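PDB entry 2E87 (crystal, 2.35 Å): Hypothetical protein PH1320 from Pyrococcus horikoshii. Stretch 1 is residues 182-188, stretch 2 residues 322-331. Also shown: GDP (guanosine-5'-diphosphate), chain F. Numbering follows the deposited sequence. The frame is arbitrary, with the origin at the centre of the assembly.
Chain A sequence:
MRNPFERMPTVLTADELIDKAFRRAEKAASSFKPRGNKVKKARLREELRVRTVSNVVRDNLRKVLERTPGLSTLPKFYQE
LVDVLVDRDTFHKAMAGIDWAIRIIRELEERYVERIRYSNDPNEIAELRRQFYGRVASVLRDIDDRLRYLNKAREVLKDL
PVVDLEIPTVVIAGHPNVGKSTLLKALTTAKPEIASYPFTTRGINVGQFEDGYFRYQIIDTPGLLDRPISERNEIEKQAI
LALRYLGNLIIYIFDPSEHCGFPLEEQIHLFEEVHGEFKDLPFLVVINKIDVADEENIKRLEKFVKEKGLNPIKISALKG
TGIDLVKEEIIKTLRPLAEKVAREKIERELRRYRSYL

Stretch 1 182-188: TLLKALT
Stretch 2, residues 322-331: GIDLVKEEII

Two helices from distant parts of one chain cross here and are held mainly by apolar packing. Residues 182-187 form the end of a helix that begins earlier in the chain; residues 323-331 open a helix that continues beyond the stretch. Their axes approach to 10.5 Å with a signed crossing angle of -74°, and the nearest CA pair, CA of Leu187 and CA of Lys327 at 6.8 Å, sets the register. Together the stretches bury 309 Å².

Leu187 contributes most, with 93 Å² covered. Its CA-to-CB bond points sideways to the second helix, but the end of the side chain comes nearer, with chi1 at -123° and chi2 at 29°, both between the usual wells. The branched end enters as a knob among Ile323, Val326, Lys327 and Ile330, positions i, i+3, i+4 and i+7, which together line one side of the helix. CD1 of Leu187 lies 3.9 Å from CG2 of Ile323 and 4.1 Å from CG1 of Val326, while CD2 of Leu187 is 3.9 Å from CD1 of Ile330. Both methyls touch both of the latter residues, since CD2 of Leu187 also lies 4.2 Å from CG1 of Val326 and CD1 of Leu187 4.4 Å from CD1 of Ile330. Val326 (chi1 t) and Ile330 (chi1 m, chi2 t), both with CB directed toward the first stretch, supply buried apolar walls.

Ile323, with 66 Å² covered, is the second centre. Its CB points toward the first helix and its chi angles are m, m. CD1 of Ile323 meets CD1 of Leu183 at 3.8 Å, and CG1 of Ile323 stands 4.2 Å from CB of Ala186. Leu183 (t, p) starts sideways and brings its end in; Ala186 offers only a methyl, directed toward the second helix, and its short side chain suits this close approach.

Lys327, with 40 Å² covered, combines apolar and polar contact. Its CB is 4.4 Å from Leu187 CD1, and the chain runs t, t, t before turning at chi4 (75°), bringing NZ to 2.7 Å from Leu187 O. That carbonyl lies at the helix end, and Thr188, at phi/psi -89/158, is the first residue to leave helical values.

Within each stretch the backbone is hydrogen-bonded as a helix. Leu187 N donates to Leu183 O at 2.9 Å, and Lys327 N to Ile323 O at 2.9 Å. Gly322 occupies the N-cap position at phi/psi 91/-13, where a CB would jam against the preceding carbonyl oxygen; Val326 N donates to Gly322 O at 3.1 Å. At the other end of the first stretch, Thr182 does not touch the second helix but binds GDP: its N and OG1 donate to O1A of GDP at 2.9 and 2.8 Å.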

# COMPACT_ATOMS: atom_id res chain seq x y z
N THR A 182 -23.86 7.40 -8.95
CA THR A 182 -25.28 7.13 -8.86
C THR A 182 -25.46 5.63 -9.05
O THR A 182 -26.24 5.01 -8.34
CB THR A 182 -26.10 7.88 -9.96
OG1 THR A 182 -26.00 9.29 -9.74
CG2 THR A 182 -27.59 7.48 -9.91
N LEU A 183 -24.71 5.07 -9.99
CA LEU A 183 -24.78 3.63 -10.25
C LEU A 183 -24.19 2.82 -9.10
O LEU A 183 -24.72 1.77 -8.73
CB LEU A 183 -24.06 3.28 -11.55
CG LEU A 183 -23.94 1.78 -11.78
CD1 LEU A 183 -25.32 1.14 -11.88
CD2 LEU A 183 -23.18 1.52 -13.06
N LEU A 184 -23.08 3.28 -8.55
CA LEU A 184 -22.46 2.56 -7.45
C LEU A 184 -23.42 2.49 -6.26
O LEU A 184 -23.53 1.46 -5.61
CB LEU A 184 -21.14 3.24 -7.05
CG LEU A 184 -20.40 2.69 -5.82
CD1 LEU A 184 -18.88 2.93 -5.96
CD2 LEU A 184 -20.97 3.35 -4.54
N LYS A 185 -24.10 3.60 -5.98
CA LYS A 185 -25.02 3.64 -4.85
C LYS A 185 -26.28 2.81 -5.08
O LYS A 185 -26.86 2.29 -4.14
CB LYS A 185 -25.39 5.09 -4.52
CG LYS A 185 -24.23 5.86 -3.95
CD LYS A 185 -24.55 7.33 -3.81
CE LYS A 185 -23.30 8.10 -3.44
NZ LYS A 185 -23.59 9.54 -3.23
N ALA A 186 -26.69 2.67 -6.33
CA ALA A 186 -27.88 1.89 -6.66
C ALA A 186 -27.50 0.42 -6.60
O ALA A 186 -28.34 -0.46 -6.35
CB ALA A 186 -28.36 2.25 -8.07
N LEU A 187 -26.22 0.16 -6.83
CA LEU A 187 -25.69 -1.19 -6.85
C LEU A 187 -25.35 -1.73 -5.46
O LEU A 187 -25.52 -2.91 -5.18
CB LEU A 187 -24.45 -1.20 -7.75
CG LEU A 187 -24.29 -2.10 -8.98
CD1 LEU A 187 -25.63 -2.44 -9.61
CD2 LEU A 187 -23.37 -1.40 -9.98
N THR A 188 -24.90 -0.86 -4.57
CA THR A 188 -24.51 -1.34 -3.25
C THR A 188 -25.61 -1.36 -2.21
O THR A 188 -26.60 -0.65 -2.31
CB THR A 188 -23.33 -0.54 -2.68
OG1 THR A 188 -23.72 0.82 -2.43
CG2 THR A 188 -22.17 -0.56 -3.64
N GLY A 322 -33.24 -0.93 -15.15
CA GLY A 322 -32.10 -1.70 -15.62
C GLY A 322 -31.01 -2.06 -14.62
O GLY A 322 -30.16 -2.90 -14.91
N ILE A 323 -31.01 -1.42 -13.45
CA ILE A 323 -30.01 -1.69 -12.42
C ILE A 323 -29.90 -3.18 -12.13
O ILE A 323 -28.80 -3.72 -11.99
CB ILE A 323 -30.33 -0.94 -11.11
CG1 ILE A 323 -30.29 0.57 -11.37
CG2 ILE A 323 -29.35 -1.31 -10.03
CD1 ILE A 323 -29.06 1.02 -12.13
N ASP A 324 -31.04 -3.85 -12.06
CA ASP A 324 -31.06 -5.28 -11.79
C ASP A 324 -30.43 -6.06 -12.94
O ASP A 324 -29.88 -7.14 -12.74
CB ASP A 324 -32.50 -5.74 -11.53
CG ASP A 324 -33.10 -5.06 -10.30
OD1 ASP A 324 -32.59 -5.29 -9.18
OD2 ASP A 324 -34.07 -4.28 -10.46
N LEU A 325 -30.48 -5.52 -14.15
CA LEU A 325 -29.85 -6.21 -15.26
C LEU A 325 -28.33 -6.12 -15.07
O LEU A 325 -27.60 -7.04 -15.42
CB LEU A 325 -30.24 -5.57 -16.59
CG LEU A 325 -31.71 -5.70 -17.01
CD1 LEU A 325 -31.97 -4.91 -18.29
CD2 LEU A 325 -32.06 -7.17 -17.21
N VAL A 326 -27.86 -5.01 -14.51
CA VAL A 326 -26.43 -4.82 -14.28
C VAL A 326 -25.93 -5.74 -13.16
O VAL A 326 -24.92 -6.43 -13.31
CB VAL A 326 -26.10 -3.35 -13.90
CG1 VAL A 326 -24.62 -3.24 -13.54
CG2 VAL A 326 -26.45 -2.41 -15.08
N LYS A 327 -26.67 -5.75 -12.05
CA LYS A 327 -26.32 -6.58 -10.90
C LYS A 327 -26.26 -8.02 -11.36
O LYS A 327 -25.32 -8.76 -11.05
CB LYS A 327 -27.39 -6.42 -9.82
CG LYS A 327 -26.91 -6.63 -8.41
CD LYS A 327 -28.08 -6.60 -7.45
CE LYS A 327 -27.64 -6.37 -6.01
NZ LYS A 327 -27.25 -4.94 -5.80
N GLU A 328 -27.27 -8.42 -12.12
CA GLU A 328 -27.35 -9.77 -12.64
C GLU A 328 -26.09 -10.08 -13.43
O GLU A 328 -25.44 -11.09 -13.21
CB GLU A 328 -28.55 -9.92 -13.58
CG GLU A 328 -29.92 -10.17 -12.94
CD GLU A 328 -31.05 -10.16 -13.98
OE1 GLU A 328 -30.94 -10.85 -15.02
OE2 GLU A 328 -32.06 -9.45 -13.75
N GLU A 329 -25.77 -9.19 -14.37
CA GLU A 329 -24.61 -9.38 -15.22
C GLU A 329 -23.29 -9.39 -14.43
O GLU A 329 -22.34 -10.08 -14.81
CB GLU A 329 -24.59 -8.31 -16.31
CG GLU A 329 -23.49 -8.48 -17.35
CD GLU A 329 -23.52 -9.84 -18.01
OE1 GLU A 329 -24.63 -10.29 -18.41
OE2 GLU A 329 -22.45 -10.47 -18.15
N ILE A 330 -23.24 -8.62 -13.34
CA ILE A 330 -22.04 -8.56 -12.50
C ILE A 330 -21.84 -9.94 -11.90
O ILE A 330 -20.76 -10.52 -11.98
CB ILE A 330 -22.19 -7.55 -11.35
CG1 ILE A 330 -22.16 -6.13 -11.91
CG2 ILE A 330 -21.12 -7.78 -10.29
CD1 ILE A 330 -22.38 -5.06 -10.85
N ILE A 331 -22.90 -10.44 -11.30
CA ILE A 331 -22.91 -11.75 -10.66
C ILE A 331 -22.52 -12.86 -11.62
O ILE A 331 -21.74 -13.74 -11.27
CB ILE A 331 -24.28 -12.05 -10.07
CG1 ILE A 331 -24.57 -11.07 -8.93
CG2 ILE A 331 -24.33 -13.49 -9.60
CD1 ILE A 331 -26.02 -10.82 -8.68
PB GDP F . -20.37 10.72 -11.82
O1B GDP F . -19.69 12.08 -11.79
O2B GDP F . -20.03 9.91 -13.17
O3B GDP F . -20.44 9.93 -10.51
O3A GDP F . -21.89 11.12 -12.06
PA GDP F . -23.13 11.15 -11.01
O1A GDP F . -23.39 9.79 -10.45
O2A GDP F . -22.79 12.20 -9.83
O5' GDP F . -24.41 11.62 -11.85
C5' GDP F . -24.17 12.95 -12.36
C4' GDP F . -25.50 13.69 -12.54
O4' GDP F . -26.38 12.92 -13.44
C3' GDP F . -26.33 13.84 -11.27
O3' GDP F . -27.00 15.02 -10.80
C2' GDP F . -27.14 12.53 -11.23
O2' GDP F . -28.35 12.79 -10.48
C1' GDP F . -27.59 12.51 -12.68
N9 GDP F . -28.00 11.17 -13.13
C8 GDP F . -27.43 9.96 -12.80
N7 GDP F . -28.07 8.99 -13.39
C5 GDP F . -29.08 9.50 -14.13
C6 GDP F . -30.10 8.94 -14.98
O6 GDP F . -30.18 7.72 -15.15
N1 GDP F . -30.98 9.80 -15.60
C2 GDP F . -30.89 11.17 -15.40
N2 GDP F . -31.78 12.00 -16.03
N3 GDP F . -29.96 11.70 -14.62
C4 GDP F . -29.04 10.91 -13.98